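Local coordinates for protein (CD58) (Homo sapiens, PDB 1CCZ) that probably mediates adhesion between cells by binding the lymphocyte receptor CD2 through its amino-terminal immunoglobulin-like domain, at residues V26-L38 against F49-L62. Numbering follows the deposited sequence.
Sequences VLWKKQKDKVAEL and FKNRVYLDTVSGSL
L55 drops into a hollow walled by V26, W28, A36 and L38. Its CG lies anti to the backbone N (chi1 -169°), swung toward the facing sheet, where the two methyls part: L55 CD2 settles between V26 and L38, 3.8 Å from V26 CG1, while L55 CD1 lies 3.5 Å from W28 NE1. L62 and W28 run alongside each other in contrary senses, and L62 CB lies over one face of the indole, 3.7 Å from the centroid of the W28 five-membered ring, a CH-pi contact. The indole can lie buried because its one polar atom is satisfied: W28 NE1 donates to G60 O at 2.8 Å, with the acceptor in the ring plane. Glycine suits position 60 because at phi 89° a CB would jam against the preceding carbonyl O. A36, small, leaves room for L55 and V53. V35 joins it opposite W28 in a classic beta bulge and pushes CG1 against a face of F49, while K30 CD reaches the ring edge. L38 CD1 presses tightly on T57 CA at 3.4 Å. The contact thus packs hairpin 26-38, between strands 73-78 and 42-45, against strands 53-55 and 62-64 of the second sheet, forming part of the immunoglobulin sandwich core.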
ATOM      1  N   VAL A  26       4.710   2.414  27.341  1.00 25.74           N
ATOM      2  CA  VAL A  26       4.344   1.675  26.139  1.00 24.48           C
ATOM      3  C   VAL A  26       5.601   1.293  25.398  1.00 23.11           C
ATOM      4  O   VAL A  26       6.573   2.035  25.398  1.00 23.36           O
ATOM      5  CB  VAL A  26       3.408   2.506  25.196  1.00 26.70           C
ATOM      6  CG1 VAL A  26       4.099   3.730  24.704  1.00 29.44           C
ATOM      7  CG2 VAL A  26       3.018   1.678  24.008  1.00 30.35           C
ATOM      8  N   LEU A  27       5.596   0.117  24.791  1.00 22.71           N
ATOM      9  CA  LEU A  27       6.747  -0.347  24.031  1.00 25.39           C
ATOM     10  C   LEU A  27       6.269  -0.871  22.658  1.00 28.51           C
ATOM     11  O   LEU A  27       5.275  -1.613  22.575  1.00 27.76           O
ATOM     12  CB  LEU A  27       7.461  -1.470  24.787  1.00 26.84           C
ATOM     13  CG  LEU A  27       8.649  -2.140  24.093  1.00 29.60           C
ATOM     14  CD1 LEU A  27       9.748  -1.124  23.837  1.00 33.37           C
ATOM     15  CD2 LEU A  27       9.182  -3.255  24.965  1.00 34.34           C
ATOM     16  N   TRP A  28       6.966  -0.461  21.593  1.00 25.95           N
ATOM     17  CA  TRP A  28       6.640  -0.895  20.245  1.00 24.78           C
ATOM     18  C   TRP A  28       7.806  -1.688  19.714  1.00 26.89           C
ATOM     19  O   TRP A  28       8.979  -1.274  19.848  1.00 25.74           O
ATOM     20  CB  TRP A  28       6.398   0.295  19.328  1.00 23.18           C
ATOM     21  CG  TRP A  28       5.024   0.825  19.444  1.00 23.10           C
ATOM     22  CD1 TRP A  28       4.610   1.858  20.235  1.00 22.37           C
ATOM     23  CD2 TRP A  28       3.865   0.377  18.721  1.00 23.68           C
ATOM     24  NE1 TRP A  28       3.269   2.085  20.047  1.00 25.61           N
ATOM     25  CE2 TRP A  28       2.785   1.193  19.125  1.00 23.95           C
ATOM     26  CE3 TRP A  28       3.637  -0.631  17.773  1.00 21.85           C
ATOM     27  CZ2 TRP A  28       1.491   1.034  18.612  1.00 24.14           C
ATOM     28  CZ3 TRP A  28       2.348  -0.790  17.265  1.00 22.17           C
ATOM     29  CH2 TRP A  28       1.293   0.040  17.686  1.00 22.45           C
ATOM     30  N   LYS A  29       7.482  -2.840  19.125  1.00 26.05           N
ATOM     31  CA  LYS A  29       8.494  -3.709  18.553  1.00 27.99           C
ATOM     32  C   LYS A  29       8.157  -4.011  17.102  1.00 27.98           C
ATOM     33  O   LYS A  29       6.985  -4.045  16.726  1.00 27.53           O
ATOM     34  CB  LYS A  29       8.575  -5.022  19.330  1.00 28.60           C
ATOM     35  CG  LYS A  29       9.263  -4.918  20.679  1.00 32.72           C
ATOM     36  CD  LYS A  29       9.064  -6.200  21.472  1.00 35.50           C
ATOM     37  CE  LYS A  29       9.938  -6.235  22.726  1.00 40.83           C
ATOM     38  NZ  LYS A  29       9.686  -7.462  23.545  1.00 43.19           N
ATOM     39  N   LYS A  30       9.205  -4.200  16.306  1.00 29.77           N
ATOM     40  CA  LYS A  30       9.102  -4.550  14.889  1.00 32.95           C
ATOM     41  C   LYS A  30       9.684  -5.952  14.919  1.00 35.38           C
ATOM     42  O   LYS A  30      10.905  -6.130  14.985  1.00 32.36           O
ATOM     43  CB  LYS A  30       9.980  -3.635  14.046  1.00 32.38           C
ATOM     44  CG  LYS A  30      10.060  -3.995  12.567  1.00 34.73           C
ATOM     45  CD  LYS A  30      11.063  -3.082  11.877  1.00 36.61           C
ATOM     46  CE  LYS A  30      10.893  -3.069  10.374  1.00 38.49           C
ATOM     47  NZ  LYS A  30      11.582  -4.238   9.782  1.00 41.91           N
ATOM     48  N   GLN A  31       8.800  -6.942  14.893  1.00 39.41           N
ATOM     49  CA  GLN A  31       9.231  -8.319  14.993  1.00 45.72           C
ATOM     50  C   GLN A  31       9.597  -8.434  16.472  1.00 46.65           C
ATOM     51  O   GLN A  31       8.751  -8.239  17.345  1.00 44.40           O
ATOM     52  CB  GLN A  31      10.470  -8.582  14.121  1.00 51.15           C
ATOM     53  CG  GLN A  31      10.168  -9.007  12.684  1.00 60.01           C
ATOM     54  CD  GLN A  31       9.191 -10.177  12.593  1.00 64.75           C
ATOM     55  OE1 GLN A  31       8.189 -10.231  13.322  1.00 68.34           O
ATOM     56  NE2 GLN A  31       9.475 -11.119  11.693  1.00 66.51           N
ATOM     57  N   LYS A  32      10.861  -8.698  16.766  1.00 46.42           N
ATOM     58  CA  LYS A  32      11.241  -8.822  18.157  1.00 49.29           C
ATOM     59  C   LYS A  32      12.155  -7.702  18.611  1.00 47.61           C
ATOM     60  O   LYS A  32      12.599  -7.695  19.752  1.00 47.38           O
ATOM     61  CB  LYS A  32      11.917 -10.176  18.393  1.00 53.47           C
ATOM     62  CG  LYS A  32      10.944 -11.340  18.485  1.00 56.34           C
ATOM     63  CD  LYS A  32      10.033 -11.202  19.694  1.00 60.74           C
ATOM     64  CE  LYS A  32       8.737 -11.999  19.507  1.00 65.09           C
ATOM     65  NZ  LYS A  32       8.905 -13.475  19.721  1.00 65.87           N
ATOM     66  N   ASP A  33      12.435  -6.749  17.735  1.00 45.52           N
ATOM     67  CA  ASP A  33      13.319  -5.660  18.109  1.00 45.82           C
ATOM     68  C   ASP A  33      12.548  -4.403  18.458  1.00 43.94           C
ATOM     69  O   ASP A  33      11.470  -4.160  17.917  1.00 43.94           O
ATOM     70  CB  ASP A  33      14.314  -5.405  16.991  1.00 49.97           C
ATOM     71  CG  ASP A  33      14.973  -6.680  16.525  1.00 57.39           C
ATOM     72  OD1 ASP A  33      15.722  -7.296  17.320  1.00 59.14           O
ATOM     73  OD2 ASP A  33      14.728  -7.086  15.368  1.00 62.10           O
ATOM     74  N   LYS A  34      13.104  -3.619  19.381  1.00 41.02           N
ATOM     75  CA  LYS A  34      12.471  -2.397  19.850  1.00 37.79           C
ATOM     76  C   LYS A  34      12.466  -1.314  18.794  1.00 33.85           C
ATOM     77  O   LYS A  34      13.439  -1.121  18.078  1.00 33.90           O
ATOM     78  CB  LYS A  34      13.183  -1.878  21.106  1.00 41.30           C
ATOM     79  CG  LYS A  34      12.912  -2.689  22.368  1.00 42.40           C
ATOM     80  CD  LYS A  34      13.070  -1.833  23.629  1.00 46.68           C
ATOM     81  CE  LYS A  34      14.518  -1.719  24.089  1.00 44.56           C
ATOM     82  NZ  LYS A  34      14.604  -0.937  25.370  1.00 45.78           N
ATOM     83  N   VAL A  35      11.356  -0.600  18.722  1.00 29.61           N
ATOM     84  CA  VAL A  35      11.184   0.477  17.766  1.00 27.65           C
ATOM     85  C   VAL A  35      11.211   1.807  18.528  1.00 25.92           C
ATOM     86  O   VAL A  35      11.974   2.704  18.212  1.00 24.88           O
ATOM     87  CB  VAL A  35       9.814   0.313  17.023  1.00 26.90           C
ATOM     88  CG1 VAL A  35       9.400   1.613  16.346  1.00 26.32           C
ATOM     89  CG2 VAL A  35       9.906  -0.817  16.020  1.00 27.79           C
ATOM     90  N   ALA A  36      10.368   1.914  19.546  1.00 24.77           N
ATOM     91  CA  ALA A  36      10.270   3.126  20.338  1.00 25.11           C
ATOM     92  C   ALA A  36       9.580   2.768  21.633  1.00 26.09           C
ATOM     93  O   ALA A  36       8.896   1.740  21.714  1.00 24.62           O
ATOM     94  CB  ALA A  36       9.440   4.155  19.602  1.00 25.34           C
ATOM     95  N   GLU A  37       9.724   3.631  22.632  1.00 25.18           N
ATOM     96  CA  GLU A  37       9.109   3.387  23.930  1.00 24.20           C
ATOM     97  C   GLU A  37       8.882   4.654  24.743  1.00 23.26           C
ATOM     98  O   GLU A  37       9.491   5.682  24.482  1.00 23.12           O
ATOM     99  CB  GLU A  37      10.005   2.438  24.739  1.00 23.61           C
ATOM    100  CG  GLU A  37      11.232   3.117  25.263  1.00 24.59           C
ATOM    101  CD  GLU A  37      12.278   2.165  25.797  1.00 28.25           C
ATOM    102  OE1 GLU A  37      12.214   0.954  25.531  1.00 34.26           O
ATOM    103  OE2 GLU A  37      13.188   2.635  26.493  1.00 30.39           O
ATOM    104  N   LEU A  38       7.953   4.565  25.691  1.00 24.55           N
ATOM    105  CA  LEU A  38       7.660   5.612  26.671  1.00 24.79           C
ATOM    106  C   LEU A  38       7.910   4.771  27.927  1.00 25.19           C
ATOM    107  O   LEU A  38       7.093   3.927  28.299  1.00 23.07           O
ATOM    108  CB  LEU A  38       6.202   6.058  26.630  1.00 26.73           C
ATOM    109  CG  LEU A  38       5.850   7.020  25.492  1.00 35.62           C
ATOM    110  CD1 LEU A  38       4.372   7.364  25.559  1.00 37.16           C
ATOM    111  CD2 LEU A  38       6.701   8.286  25.594  1.00 37.81           C
ATOM    112  N   PHE A  49      14.608   3.946  13.459  1.00 36.25           N
ATOM    113  CA  PHE A  49      13.465   4.777  13.783  1.00 32.70           C
ATOM    114  C   PHE A  49      13.769   6.065  14.529  1.00 31.50           C
ATOM    115  O   PHE A  49      12.882   6.898  14.705  1.00 29.86           O
ATOM    116  CB  PHE A  49      12.429   3.928  14.516  1.00 32.08           C
ATOM    117  CG  PHE A  49      11.905   2.807  13.678  1.00 30.30           C
ATOM    118  CD1 PHE A  49      10.838   3.016  12.809  1.00 30.48           C
ATOM    119  CD2 PHE A  49      12.519   1.554  13.702  1.00 28.89           C
ATOM    120  CE1 PHE A  49      10.394   1.989  11.968  1.00 29.89           C
ATOM    121  CE2 PHE A  49      12.087   0.525  12.870  1.00 30.02           C
ATOM    122  CZ  PHE A  49      11.016   0.746  11.998  1.00 29.99           C
ATOM    123  N   LYS A  50      15.016   6.246  14.960  1.00 32.71           N
ATOM    124  CA  LYS A  50      15.374   7.478  15.658  1.00 33.78           C
ATOM    125  C   LYS A  50      15.120   8.629  14.715  1.00 33.80           C
ATOM    126  O   LYS A  50      15.482   8.565  13.550  1.00 36.26           O
ATOM    127  CB  LYS A  50      16.847   7.481  16.037  1.00 34.19           C
ATOM    128  CG  LYS A  50      17.136   6.908  17.394  1.00 40.80           C
ATOM    129  CD  LYS A  50      18.114   5.758  17.285  1.00 44.75           C
ATOM    130  CE  LYS A  50      19.457   6.131  17.855  1.00 45.23           C
ATOM    131  NZ  LYS A  50      19.330   6.328  19.318  1.00 49.20           N
ATOM    132  N   ASN A  51      14.471   9.669  15.206  1.00 37.11           N
ATOM    133  CA  ASN A  51      14.205  10.838  14.389  1.00 41.11           C
ATOM    134  C   ASN A  51      13.095  10.684  13.361  1.00 40.01           C
ATOM    135  O   ASN A  51      12.848  11.612  12.595  1.00 39.03           O
ATOM    136  CB  ASN A  51      15.494  11.296  13.689  1.00 48.27           C
ATOM    137  CG  ASN A  51      16.590  11.693  14.678  1.00 55.04           C
ATOM    138  OD1 ASN A  51      16.367  12.522  15.563  1.00 59.50           O
ATOM    139  ND2 ASN A  51      17.778  11.099  14.532  1.00 57.19           N
ATOM    140  N   ARG A  52      12.425   9.534  13.315  1.00 37.91           N
ATOM    141  CA  ARG A  52      11.330   9.411  12.363  1.00 35.56           C
ATOM    142  C   ARG A  52      10.092   8.685  12.846  1.00 35.72           C
ATOM    143  O   ARG A  52       9.384   8.074  12.049  1.00 35.64           O
ATOM    144  CB  ARG A  52      11.800   8.803  11.046  1.00 33.84           C
ATOM    145  CG  ARG A  52      12.428   7.458  11.148  1.00 34.93           C
ATOM    146  CD  ARG A  52      12.408   6.804   9.803  1.00 30.74           C
ATOM    147  NE  ARG A  52      12.839   5.417   9.890  1.00 32.31           N
ATOM    148  CZ  ARG A  52      12.199   4.407   9.317  1.00 31.57           C
ATOM    149  NH1 ARG A  52      11.101   4.644   8.619  1.00 31.53           N
ATOM    150  NH2 ARG A  52      12.663   3.172   9.433  1.00 32.59           N
ATOM    151  N   VAL A  53       9.838   8.744  14.151  1.00 32.38           N
ATOM    152  CA  VAL A  53       8.628   8.155  14.726  1.00 31.48           C
ATOM    153  C   VAL A  53       8.055   9.134  15.759  1.00 32.06           C
ATOM    154  O   VAL A  53       8.775   9.962  16.313  1.00 34.63           O
ATOM    155  CB  VAL A  53       8.886   6.782  15.446  1.00 29.70           C
ATOM    156  CG1 VAL A  53       9.449   5.764  14.481  1.00 26.04           C
ATOM    157  CG2 VAL A  53       9.819   6.968  16.615  1.00 27.39           C
ATOM    158  N   TYR A  54       6.752   9.081  15.976  1.00 30.22           N
ATOM    159  CA  TYR A  54       6.139   9.902  16.999  1.00 28.74           C
ATOM    160  C   TYR A  54       5.243   8.961  17.809  1.00 30.17           C
ATOM    161  O   TYR A  54       4.457   8.194  17.253  1.00 31.14           O
ATOM    162  CB  TYR A  54       5.300  11.017  16.422  1.00 28.97           C
ATOM    163  CG  TYR A  54       4.353  11.570  17.469  1.00 30.62           C
ATOM    164  CD1 TYR A  54       4.847  12.239  18.594  1.00 27.48           C
ATOM    165  CD2 TYR A  54       2.965  11.397  17.358  1.00 29.50           C
ATOM    166  CE1 TYR A  54       3.990  12.718  19.576  1.00 27.64           C
ATOM    167  CE2 TYR A  54       2.106  11.870  18.332  1.00 27.96           C
ATOM    168  CZ  TYR A  54       2.630  12.530  19.439  1.00 29.78           C
ATOM    169  OH  TYR A  54       1.789  13.001  20.411  1.00 33.37           O
ATOM    170  N   LEU A  55       5.350   9.028  19.127  1.00 29.08           N
ATOM    171  CA  LEU A  55       4.575   8.150  19.986  1.00 28.36           C
ATOM    172  C   LEU A  55       3.573   8.921  20.829  1.00 30.55           C
ATOM    173  O   LEU A  55       3.959   9.713  21.699  1.00 31.45           O
ATOM    174  CB  LEU A  55       5.539   7.380  20.890  1.00 28.77           C
ATOM    175  CG  LEU A  55       5.053   6.208  21.738  1.00 33.03           C
ATOM    176  CD1 LEU A  55       4.025   5.376  20.978  1.00 35.14           C
ATOM    177  CD2 LEU A  55       6.259   5.358  22.101  1.00 33.68           C
ATOM    178  N   ASP A  56       2.288   8.699  20.573  1.00 29.80           N
ATOM    179  CA  ASP A  56       1.237   9.363  21.341  1.00 33.61           C
ATOM    180  C   ASP A  56       1.291   8.865  22.791  1.00 33.27           C
ATOM    181  O   ASP A  56       1.056   7.695  23.073  1.00 33.63           O
ATOM    182  CB  ASP A  56      -0.139   9.068  20.719  1.00 36.43           C
ATOM    183  CG  ASP A  56      -1.261   9.899  21.339  1.00 41.34           C
ATOM    184  OD1 ASP A  56      -0.995  10.840  22.120  1.00 45.16           O
ATOM    185  OD2 ASP A  56      -2.424   9.605  21.033  1.00 47.44           O
ATOM    186  N   THR A  57       1.598   9.757  23.711  1.00 34.60           N
ATOM    187  CA  THR A  57       1.718   9.379  25.112  1.00 40.20           C
ATOM    188  C   THR A  57       0.400   9.048  25.780  1.00 41.53           C
ATOM    189  O   THR A  57       0.378   8.500  26.886  1.00 44.80           O
ATOM    190  CB  THR A  57       2.347  10.493  25.908  1.00 40.76           C
ATOM    191  OG1 THR A  57       1.458  11.615  25.884  1.00 46.06           O
ATOM    192  CG2 THR A  57       3.691  10.896  25.296  1.00 44.07           C
ATOM    193  N   VAL A  58      -0.699   9.382  25.119  1.00 42.38           N
ATOM    194  CA  VAL A  58      -2.015   9.118  25.683  1.00 43.47           C
ATOM    195  C   VAL A  58      -2.568   7.749  25.311  1.00 43.17           C
ATOM    196  O   VAL A  58      -2.957   6.963  26.185  1.00 43.67           O
ATOM    197  CB  VAL A  58      -3.011  10.180  25.223  1.00 45.22           C
ATOM    198  CG1 VAL A  58      -4.390   9.856  25.738  1.00 45.69           C
ATOM    199  CG2 VAL A  58      -2.564  11.532  25.708  1.00 45.24           C
ATOM    200  N   SER A  59      -2.592   7.477  24.005  1.00 42.70           N
ATOM    201  CA  SER A  59      -3.124   6.224  23.459  1.00 38.67           C
ATOM    202  C   SER A  59      -2.051   5.200  23.191  1.00 36.96           C
ATOM    203  O   SER A  59      -2.334   4.009  23.126  1.00 37.19           O
ATOM    204  CB  SER A  59      -3.829   6.500  22.145  1.00 35.94           C
ATOM    205  OG  SER A  59      -2.912   7.092  21.239  1.00 37.19           O
ATOM    206  N   GLY A  60      -0.824   5.676  23.017  1.00 34.47           N
ATOM    207  CA  GLY A  60       0.274   4.782  22.722  1.00 32.25           C
ATOM    208  C   GLY A  60       0.410   4.569  21.225  1.00 31.89           C
ATOM    209  O   GLY A  60       1.236   3.784  20.794  1.00 35.62           O
ATOM    210  N   SER A  61      -0.397   5.270  20.434  1.00 31.36           N
ATOM    211  CA  SER A  61      -0.357   5.161  18.968  1.00 31.01           C
ATOM    212  C   SER A  61       1.003   5.559  18.417  1.00 29.66           C
ATOM    213  O   SER A  61       1.571   6.574  18.819  1.00 29.66           O
ATOM    214  CB  SER A  61      -1.420   6.069  18.327  1.00 32.25           C
ATOM    215  OG  SER A  61      -2.717   5.518  18.439  1.00 35.35           O
ATOM    216  N   LEU A  62       1.508   4.767  17.475  1.00 29.19           N
ATOM    217  CA  LEU A  62       2.807   5.028  16.855  1.00 27.56           C
ATOM    218  C   LEU A  62       2.671   5.543  15.431  1.00 29.62           C
ATOM    219  O   LEU A  62       1.903   4.987  14.643  1.00 28.95           O
ATOM    220  CB  LEU A  62       3.646   3.745  16.817  1.00 24.55           C
ATOM    221  CG  LEU A  62       5.031   3.846  16.174  1.00 22.90           C
ATOM    222  CD1 LEU A  62       5.908   4.682  17.074  1.00 25.67           C
ATOM    223  CD2 LEU A  62       5.639   2.483  15.990  1.00 22.00           C
TER